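Local coordinates for N-methyltransferase (Streptoalloteichus sp. ATCC 53650, PDB 5BSZ), which probably transfers a methyl group from S-adenosylmethionine to the amino nitrogen of a sugar precursor on the way to kedarcidin, at residues A31-W36 and G59-H64; R49-V54 and E67-A72. All coordinates share one frame; numbering follows the deposited sequence.

Interaction 1 (A31-W36 and G59-H64); sequences AAEAEW and GEHLAH. With SAH (S-adenosyl-L-homocysteine), chain B.
The imidazole of H64 turns one face to the backbone of A31, whose N stands above the ring centre, 4.0 Å from its plane, with CA over the same face. The CB of A31 reaches CE1 of H64 at 3.9 Å. One turn further along the helix, the CB of A34 meets the CB of H64 at 3.6 Å. Alanine suits A34, where its small CB lets the two helices approach; the axes of the segments 31-36 and 60-64 come within 9.0 Å of each other and cross at -65°.

The polar half of the contact belongs to H61. Its CG is anti to its own carbonyl carbon (chi1 -71°), which starts the ring toward helix 30-44. There NE2 donates a hydrogen bond of 2.7 Å to OE1 of E33, the N-H...O angle being 156°, although the position of OE1 is less certain than most. Carboxylate and imidazole are nearly coplanar, and E33 reaches the ring edge with a chain extended beyond CG; its OE2 forms a salt bridge with K28. CE1 of H61 also lies 3.2 Å from the carboxylate O of SAH, again at the ring edge. An alanine in place of H61 would probably leave OE1 of E33 without its NE2 donor and open a gap between that glutamate and the ligand's carboxylate.

Ahead of H61, G59 occupies the N-cap position, with a positive phi at which a CB would press on the preceding carbonyl oxygen. The glycine-containing turn between strand 50-54 and helix 60-65, whose A55 O is bonded to SAH, is the cofactor-binding turn of Rossmann-like methyltransferases, and helix 30-44 packs against the helix that follows it.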
ATOM      1  N   ALA A  31      26.009  25.498  -2.180  1.00 30.09           N
ATOM      2  CA  ALA A  31      27.023  26.545  -2.233  1.00 31.51           C
ATOM      3  C   ALA A  31      27.032  27.449  -1.003  1.00 30.56           C
ATOM      4  O   ALA A  31      28.097  27.654  -0.392  1.00 29.42           O
ATOM      5  CB  ALA A  31      26.867  27.350  -3.520  1.00 34.04           C
ATOM      6  N   ALA A  32      25.859  27.952  -0.619  1.00 27.10           N
ATOM      7  CA  ALA A  32      25.725  28.800   0.562  1.00 27.43           C
ATOM      8  C   ALA A  32      26.203  28.035   1.779  1.00 23.17           C
ATOM      9  O   ALA A  32      26.878  28.582   2.621  1.00 21.84           O
ATOM     10  CB  ALA A  32      24.270  29.206   0.835  1.00 29.36           C
ATOM     11  N   GLU A  33      25.778  26.790   1.900  1.00 24.27           N
ATOM     12  CA  GLU A  33      26.063  26.008   3.104  1.00 25.08           C
ATOM     13  C   GLU A  33      27.556  25.654   3.181  1.00 22.12           C
ATOM     14  O   GLU A  33      28.142  25.779   4.248  1.00 20.15           O
ATOM     15  CB  GLU A  33      25.148  24.778   3.195  1.00 23.39           C
ATOM     16  CG  GLU A  33      23.648  25.081   3.264  1.00 26.94           C
ATOM     17  CD  GLU A  33      22.733  23.860   3.241  1.00 27.85           C
ATOM     18  OE1 GLU A  33      23.145  22.790   2.748  1.00 25.19           O
ATOM     19  OE2 GLU A  33      21.556  23.986   3.665  1.00 28.15           O
ATOM     20  N   ALA A  34      28.149  25.226   2.063  1.00 17.91           N
ATOM     21  CA  ALA A  34      29.595  25.020   2.014  1.00 25.23           C
ATOM     22  C   ALA A  34      30.341  26.284   2.436  1.00 23.41           C
ATOM     23  O   ALA A  34      31.330  26.244   3.161  1.00 23.09           O
ATOM     24  CB  ALA A  34      30.011  24.562   0.641  1.00 21.06           C
ATOM     25  N   GLU A  35      29.827  27.427   1.998  1.00 25.04           N
ATOM     26  CA  GLU A  35      30.380  28.716   2.397  1.00 26.31           C
ATOM     27  C   GLU A  35      30.337  28.974   3.894  1.00 24.54           C
ATOM     28  O   GLU A  35      31.338  29.480   4.480  1.00 23.01           O
ATOM     29  CB  GLU A  35      29.727  29.837   1.554  1.00 28.11           C
ATOM     30  CG  GLU A  35      30.135  31.268   1.880  1.00 30.74           C
ATOM     31  CD  GLU A  35      31.632  31.489   1.839  1.00 31.11           C
ATOM     32  OE1 GLU A  35      32.102  32.356   2.623  1.00 36.85           O
ATOM     33  OE2 GLU A  35      32.360  30.727   1.143  1.00 35.65           O
ATOM     34  N   TRP A  36      29.209  28.655   4.550  1.00 21.76           N
ATOM     35  CA  TRP A  36      29.230  28.737   6.016  1.00 18.77           C
ATOM     36  C   TRP A  36      30.423  28.025   6.627  1.00 20.60           C
ATOM     37  O   TRP A  36      31.106  28.544   7.505  1.00 18.74           O
ATOM     38  CB  TRP A  36      28.018  28.124   6.704  1.00 22.09           C
ATOM     39  CG  TRP A  36      26.683  28.609   6.267  1.00 25.68           C
ATOM     40  CD1 TRP A  36      26.373  29.826   5.728  1.00 25.78           C
ATOM     41  CD2 TRP A  36      25.455  27.867   6.343  1.00 23.64           C
ATOM     42  NE1 TRP A  36      25.022  29.872   5.426  1.00 25.68           N
ATOM     43  CE2 TRP A  36      24.431  28.703   5.828  1.00 27.90           C
ATOM     44  CE3 TRP A  36      25.119  26.591   6.812  1.00 27.10           C
ATOM     45  CZ2 TRP A  36      23.102  28.301   5.764  1.00 25.12           C
ATOM     46  CZ3 TRP A  36      23.777  26.189   6.745  1.00 24.84           C
ATOM     47  CH2 TRP A  36      22.797  27.044   6.238  1.00 24.52           C
ATOM     48  N   GLY A  59      27.634  13.658  -1.279  1.00 23.19           N
ATOM     49  CA  GLY A  59      28.940  14.284  -1.437  1.00 26.13           C
ATOM     50  C   GLY A  59      28.910  15.655  -2.101  1.00 22.54           C
ATOM     51  O   GLY A  59      29.950  16.229  -2.453  1.00 20.38           O
ATOM     52  N   GLU A  60      27.716  16.224  -2.233  1.00 21.22           N
ATOM     53  CA  GLU A  60      27.631  17.486  -2.902  1.00 18.84           C
ATOM     54  C   GLU A  60      28.265  18.662  -2.167  1.00 22.33           C
ATOM     55  O   GLU A  60      28.881  19.530  -2.814  1.00 21.50           O
ATOM     56  CB  GLU A  60      26.194  17.763  -3.322  1.00 25.12           C
ATOM     57  CG  GLU A  60      26.110  19.044  -4.107  1.00 30.86           C
ATOM     58  CD  GLU A  60      26.309  18.799  -5.592  1.00 40.29           C
ATOM     59  OE1 GLU A  60      26.091  19.762  -6.354  1.00 42.53           O
ATOM     60  OE2 GLU A  60      26.633  17.657  -5.984  1.00 37.50           O
ATOM     61  N   HIS A  61      28.128  18.730  -0.843  1.00 19.28           N
ATOM     62  CA  HIS A  61      28.832  19.764  -0.122  1.00 17.78           C
ATOM     63  C   HIS A  61      30.358  19.572  -0.319  1.00 19.91           C
ATOM     64  O   HIS A  61      31.093  20.543  -0.478  1.00 17.51           O
ATOM     65  CB  HIS A  61      28.543  19.761   1.380  1.00 17.77           C
ATOM     66  CG  HIS A  61      27.155  20.212   1.748  1.00 20.16           C
ATOM     67  ND1 HIS A  61      26.141  19.335   2.071  1.00 19.81           N
ATOM     68  CD2 HIS A  61      26.630  21.457   1.880  1.00 25.68           C
ATOM     69  CE1 HIS A  61      25.043  20.025   2.348  1.00 19.78           C
ATOM     70  NE2 HIS A  61      25.321  21.313   2.281  1.00 21.51           N
ATOM     71  N   LEU A  62      30.836  18.339  -0.240  1.00 17.84           N
ATOM     72  CA  LEU A  62      32.275  18.094  -0.448  1.00 20.43           C
ATOM     73  C   LEU A  62      32.773  18.604  -1.819  1.00 20.15           C
ATOM     74  O   LEU A  62      33.900  19.112  -1.942  1.00 19.31           O
ATOM     75  CB  LEU A  62      32.587  16.585  -0.268  1.00 19.43           C
ATOM     76  CG  LEU A  62      32.726  16.063   1.148  1.00 20.00           C
ATOM     77  CD1 LEU A  62      32.801  14.531   1.151  1.00 20.00           C
ATOM     78  CD2 LEU A  62      33.950  16.718   1.750  1.00 23.02           C
ATOM     79  N   ALA A  63      31.926  18.480  -2.834  1.00 20.87           N
ATOM     80  CA  ALA A  63      32.267  18.935  -4.182  1.00 23.23           C
ATOM     81  C   ALA A  63      32.489  20.435  -4.193  1.00 26.31           C
ATOM     82  O   ALA A  63      33.385  20.922  -4.888  1.00 22.46           O
ATOM     83  CB  ALA A  63      31.211  18.501  -5.198  1.00 24.23           C
ATOM     84  N   HIS A  64      31.733  21.176  -3.379  1.00 23.01           N
ATOM     85  CA  HIS A  64      32.094  22.571  -3.132  1.00 21.61           C
ATOM     86  C   HIS A  64      33.298  22.796  -2.255  1.00 23.57           C
ATOM     87  O   HIS A  64      34.136  23.661  -2.513  1.00 30.76           O
ATOM     88  CB  HIS A  64      30.903  23.379  -2.595  1.00 25.84           C
ATOM     89  CG  HIS A  64      29.744  23.396  -3.547  1.00 28.27           C
ATOM     90  ND1 HIS A  64      29.512  24.431  -4.414  1.00 33.64           N
ATOM     91  CD2 HIS A  64      28.789  22.474  -3.810  1.00 34.56           C
ATOM     92  CE1 HIS A  64      28.438  24.174  -5.140  1.00 36.62           C
ATOM     93  NE2 HIS A  64      27.984  22.986  -4.794  1.00 35.79           N
TER
HETATM   94  N   SAH B 301      24.912  16.019   5.238  1.00 24.51           N
HETATM   95  CA  SAH B 301      24.142  15.571   4.017  1.00 24.52           C
HETATM   96  CB  SAH B 301      23.223  14.353   4.254  1.00 21.33           C
HETATM   97  CG  SAH B 301      21.726  14.496   4.388  1.00 24.60           C
HETATM   98  SD  SAH B 301      20.759  13.042   4.617  1.00 19.83           S
HETATM   99  C   SAH B 301      23.511  16.822   3.481  1.00 25.41           C
HETATM  100  O   SAH B 301      23.489  17.892   4.074  1.00 20.61           O
HETATM  101  OXT SAH B 301      23.134  16.825   2.348  1.00 24.40           O
HETATM  102  C5' SAH B 301      21.344  12.292   6.113  1.00 20.97           C
HETATM  103  C4' SAH B 301      22.449  11.271   5.781  1.00 21.28           C
HETATM  104  O4' SAH B 301      22.986  10.698   6.988  1.00 22.79           O
HETATM  105  C3' SAH B 301      21.938  10.072   4.988  1.00 20.00           C
HETATM  106  O3' SAH B 301      22.704  10.001   3.788  1.00 17.62           O
HETATM  107  C2' SAH B 301      22.197   8.822   5.815  1.00 21.02           C
HETATM  108  O2' SAH B 301      22.634   7.697   5.012  1.00 20.30           O
HETATM  109  C1' SAH B 301      23.241   9.317   6.783  1.00 22.10           C
HETATM  110  N9  SAH B 301      23.269   8.625   8.086  1.00 25.36           N
HETATM  111  C8  SAH B 301      22.203   8.234   8.847  1.00 24.79           C
HETATM  112  N7  SAH B 301      22.631   7.607   9.966  1.00 28.41           N
HETATM  113  C5  SAH B 301      23.987   7.569   9.888  1.00 22.02           C
HETATM  114  C6  SAH B 301      25.049   7.032  10.735  1.00 20.57           C
HETATM  115  N6  SAH B 301      24.650   6.429  11.870  1.00 22.95           N
HETATM  116  N1  SAH B 301      26.324   7.223  10.327  1.00 20.07           N
HETATM  117  C2  SAH B 301      26.642   7.809   9.168  1.00 17.33           C
HETATM  118  N3  SAH B 301      25.732   8.335   8.331  1.00 19.29           N
HETATM  119  C4  SAH B 301      24.418   8.245   8.647  1.00 20.90           C

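Interaction 2 (R49-V54 and E67-A72); sequences RSLLDV and EHFPDA
L51 crosses F69 obliquely: its CB lies 3.8 Å from CB of F69 and 4.0 Å from CG. With CG anti to the backbone N (chi1 -179°), the chain continues to CD1, which stands over the phenyl face, 4.3 Å from the centroid, in a CH-pi contact. The other branch, CD2, meets L62 of helix 60-65. Branched leucine and flat phenylalanine thus share a buried apolar seam.

Beneath it the two backbones pair as parallel strands. D71 N donates to R49 O (3.2 Å) and L51 N to D71 O (3.1 Å), so D71 is gripped through both its N and its O. L51 and A72 face one side of the sheet, S50 and D71 the other. P70, which has no N-H to give, precedes this pairing, and its CG lies over one face of the R49 guanidinium. NH2 of R49 reaches D71 OD2 through a water, while that carboxylate makes its direct salt bridge with R106. S50 OG is bonded to the N of D109.

Strand 50-54 is flanked by strands 71-76 and 110-113; V37 and V41 of helix 30-44 pack on L51 and F69 respectively, and helix 60-65 covers the L51 face through L62.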
ATOM      1  N   ARG A  49      43.293  23.174   5.567  1.00 23.06           N
ATOM      2  CA  ARG A  49      43.247  22.617   4.193  1.00 18.73           C
ATOM      3  C   ARG A  49      42.675  21.214   4.074  1.00 17.50           C
ATOM      4  O   ARG A  49      42.484  20.702   2.970  1.00 18.87           O
ATOM      5  CB  ARG A  49      44.620  22.647   3.510  1.00 28.51           C
ATOM      6  CG  ARG A  49      45.680  21.777   4.146  1.00 24.45           C
ATOM      7  CD  ARG A  49      47.037  21.753   3.422  1.00 26.32           C
ATOM      8  NE  ARG A  49      47.054  21.540   1.969  1.00 26.02           N
ATOM      9  CZ  ARG A  49      47.121  20.397   1.282  1.00 27.25           C
ATOM     10  NH1 ARG A  49      47.168  20.483  -0.047  1.00 29.47           N
ATOM     11  NH2 ARG A  49      47.112  19.167   1.828  1.00 23.56           N
ATOM     12  N   SER A  50      42.433  20.585   5.219  1.00 20.90           N
ATOM     13  CA  SER A  50      41.851  19.267   5.266  1.00 17.15           C
ATOM     14  C   SER A  50      40.514  19.307   6.014  1.00 18.48           C
ATOM     15  O   SER A  50      40.357  20.038   6.989  1.00 15.01           O
ATOM     16  CB  SER A  50      42.769  18.255   5.941  1.00 17.03           C
ATOM     17  OG  SER A  50      43.000  18.557   7.284  1.00 17.41           O
ATOM     18  N   LEU A  51      39.582  18.502   5.513  1.00 18.05           N
ATOM     19  CA  LEU A  51      38.184  18.529   6.025  1.00 17.81           C
ATOM     20  C   LEU A  51      37.540  17.154   5.898  1.00 16.36           C
ATOM     21  O   LEU A  51      37.644  16.475   4.850  1.00 16.08           O
ATOM     22  CB  LEU A  51      37.359  19.559   5.260  1.00 16.89           C
ATOM     23  CG  LEU A  51      35.888  19.690   5.731  1.00 18.23           C
ATOM     24  CD1 LEU A  51      35.442  21.130   5.703  1.00 22.13           C
ATOM     25  CD2 LEU A  51      34.962  18.849   4.892  1.00 18.91           C
ATOM     26  N   LEU A  52      36.863  16.748   6.970  1.00 16.88           N
ATOM     27  CA  LEU A  52      35.989  15.586   6.949  1.00 14.70           C
ATOM     28  C   LEU A  52      34.494  15.940   7.121  1.00 17.84           C
ATOM     29  O   LEU A  52      34.147  16.671   8.036  1.00 15.96           O
ATOM     30  CB  LEU A  52      36.414  14.654   8.065  1.00 15.96           C
ATOM     31  CG  LEU A  52      35.461  13.489   8.342  1.00 15.26           C
ATOM     32  CD1 LEU A  52      35.563  12.425   7.267  1.00 17.99           C
ATOM     33  CD2 LEU A  52      35.592  12.838   9.686  1.00 18.42           C
ATOM     34  N   ASP A  53      33.661  15.510   6.173  1.00 17.16           N
ATOM     35  CA  ASP A  53      32.201  15.704   6.223  1.00 15.99           C
ATOM     36  C   ASP A  53      31.519  14.388   6.613  1.00 14.54           C
ATOM     37  O   ASP A  53      31.551  13.368   5.897  1.00 14.91           O
ATOM     38  CB  ASP A  53      31.677  16.276   4.909  1.00 16.91           C
ATOM     39  CG  ASP A  53      30.170  16.608   4.934  1.00 16.88           C
ATOM     40  OD1 ASP A  53      29.654  16.868   6.050  1.00 15.04           O
ATOM     41  OD2 ASP A  53      29.546  16.609   3.837  1.00 14.70           O
ATOM     42  N   VAL A  54      30.915  14.413   7.799  1.00 13.61           N
ATOM     43  CA  VAL A  54      30.319  13.250   8.454  1.00 13.71           C
ATOM     44  C   VAL A  54      28.812  13.194   8.154  1.00 17.92           C
ATOM     45  O   VAL A  54      28.098  14.163   8.381  1.00 14.86           O
ATOM     46  CB  VAL A  54      30.548  13.287   9.971  1.00 13.72           C
ATOM     47  CG1 VAL A  54      29.887  12.107  10.650  1.00 16.62           C
ATOM     48  CG2 VAL A  54      32.044  13.336  10.270  1.00 13.90           C
ATOM     49  N   GLU A  67      37.614  22.530  -3.282  1.00 27.76           N
ATOM     50  CA  GLU A  67      38.464  23.605  -3.843  1.00 32.72           C
ATOM     51  C   GLU A  67      39.269  24.281  -2.735  1.00 31.68           C
ATOM     52  O   GLU A  67      40.429  24.712  -2.897  1.00 29.47           O
ATOM     53  CB  GLU A  67      37.616  24.699  -4.497  1.00 44.39           C
ATOM     54  CG  GLU A  67      36.264  24.272  -5.039  1.00 54.44           C
ATOM     55  CD  GLU A  67      35.626  25.379  -5.867  1.00 64.65           C
ATOM     56  OE1 GLU A  67      34.722  25.035  -6.649  1.00 48.43           O
ATOM     57  OE2 GLU A  67      36.033  26.570  -5.755  1.00 71.11           O
ATOM     58  N   HIS A  68      38.636  24.383  -1.571  1.00 23.65           N
ATOM     59  CA  HIS A  68      39.275  25.106  -0.467  1.00 22.33           C
ATOM     60  C   HIS A  68      40.013  24.159   0.440  1.00 19.89           C
ATOM     61  O   HIS A  68      40.987  24.547   1.085  1.00 23.11           O
ATOM     62  CB  HIS A  68      38.208  25.943   0.268  1.00 23.42           C
ATOM     63  CG  HIS A  68      37.475  26.862  -0.658  1.00 24.95           C
ATOM     64  ND1 HIS A  68      38.119  27.875  -1.345  1.00 26.67           N
ATOM     65  CD2 HIS A  68      36.194  26.852  -1.117  1.00 25.29           C
ATOM     66  CE1 HIS A  68      37.256  28.481  -2.147  1.00 26.63           C
ATOM     67  NE2 HIS A  68      36.081  27.892  -2.015  1.00 29.58           N
ATOM     68  N   PHE A  69      39.519  22.924   0.525  1.00 21.41           N
ATOM     69  CA  PHE A  69      40.026  21.959   1.479  1.00 19.50           C
ATOM     70  C   PHE A  69      40.401  20.728   0.664  1.00 21.64           C
ATOM     71  O   PHE A  69      39.688  19.727   0.674  1.00 20.60           O
ATOM     72  CB  PHE A  69      38.997  21.633   2.560  1.00 24.84           C
ATOM     73  CG  PHE A  69      38.577  22.839   3.354  1.00 23.92           C
ATOM     74  CD1 PHE A  69      39.368  23.331   4.372  1.00 26.83           C
ATOM     75  CD2 PHE A  69      37.387  23.479   3.060  1.00 23.10           C
ATOM     76  CE1 PHE A  69      38.970  24.449   5.088  1.00 30.52           C
ATOM     77  CE2 PHE A  69      36.971  24.594   3.756  1.00 17.89           C
ATOM     78  CZ  PHE A  69      37.760  25.087   4.778  1.00 26.38           C
ATOM     79  N   PRO A  70      41.495  20.833  -0.114  1.00 23.63           N
ATOM     80  CA  PRO A  70      41.788  19.793  -1.115  1.00 25.36           C
ATOM     81  C   PRO A  70      42.082  18.417  -0.498  1.00 20.79           C
ATOM     82  O   PRO A  70      41.980  17.432  -1.196  1.00 21.61           O
ATOM     83  CB  PRO A  70      43.001  20.377  -1.876  1.00 28.37           C
ATOM     84  CG  PRO A  70      43.653  21.347  -0.912  1.00 26.84           C
ATOM     85  CD  PRO A  70      42.438  21.964  -0.225  1.00 26.15           C
ATOM     86  N   ASP A  71      42.399  18.314   0.784  1.00 17.51           N
ATOM     87  CA  ASP A  71      42.663  16.991   1.410  1.00 18.89           C
ATOM     88  C   ASP A  71      41.380  16.674   2.234  1.00 18.34           C
ATOM     89  O   ASP A  71      41.262  17.017   3.412  1.00 20.36           O
ATOM     90  CB  ASP A  71      43.939  17.080   2.252  1.00 17.35           C
ATOM     91  CG  ASP A  71      44.190  15.895   3.171  1.00 18.22           C
ATOM     92  OD1 ASP A  71      43.703  14.779   2.900  1.00 22.78           O
ATOM     93  OD2 ASP A  71      44.885  16.078   4.216  1.00 21.24           O
ATOM     94  N   ALA A  72      40.426  16.016   1.579  1.00 19.37           N
ATOM     95  CA  ALA A  72      39.066  15.881   2.143  1.00 23.69           C
ATOM     96  C   ALA A  72      38.653  14.421   2.225  1.00 24.41           C
ATOM     97  O   ALA A  72      39.217  13.542   1.524  1.00 20.03           O
ATOM     98  CB  ALA A  72      38.071  16.648   1.278  1.00 23.32           C
TER
HETATM   99  O   HOH W   1      46.479  18.244   4.602  1.00 18.57           O

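In the fold
Helix 60-65 ties the two interactions together, as the crossover of the beta-alpha-beta unit whose strands, 50-54 and 71-76, pair in interaction 2. Their centres lie about 11 Å apart, and they touch through L62: its CD2 is 3.9 Å from CD2 of L51 and 4.1 Å from CB of A72, while its CG is 3.9 Å from CB of D53. On the preceding residue, CB of H61 lies 4.1 Å from OD2 of D53. Interaction 1 reaches the SAH pocket directly; the side chain of E33 is also about 4 Å from that of T115, which binds the ligand. Interaction 2 lies farther back: the side chain of L51 is about 10 Å from SAH.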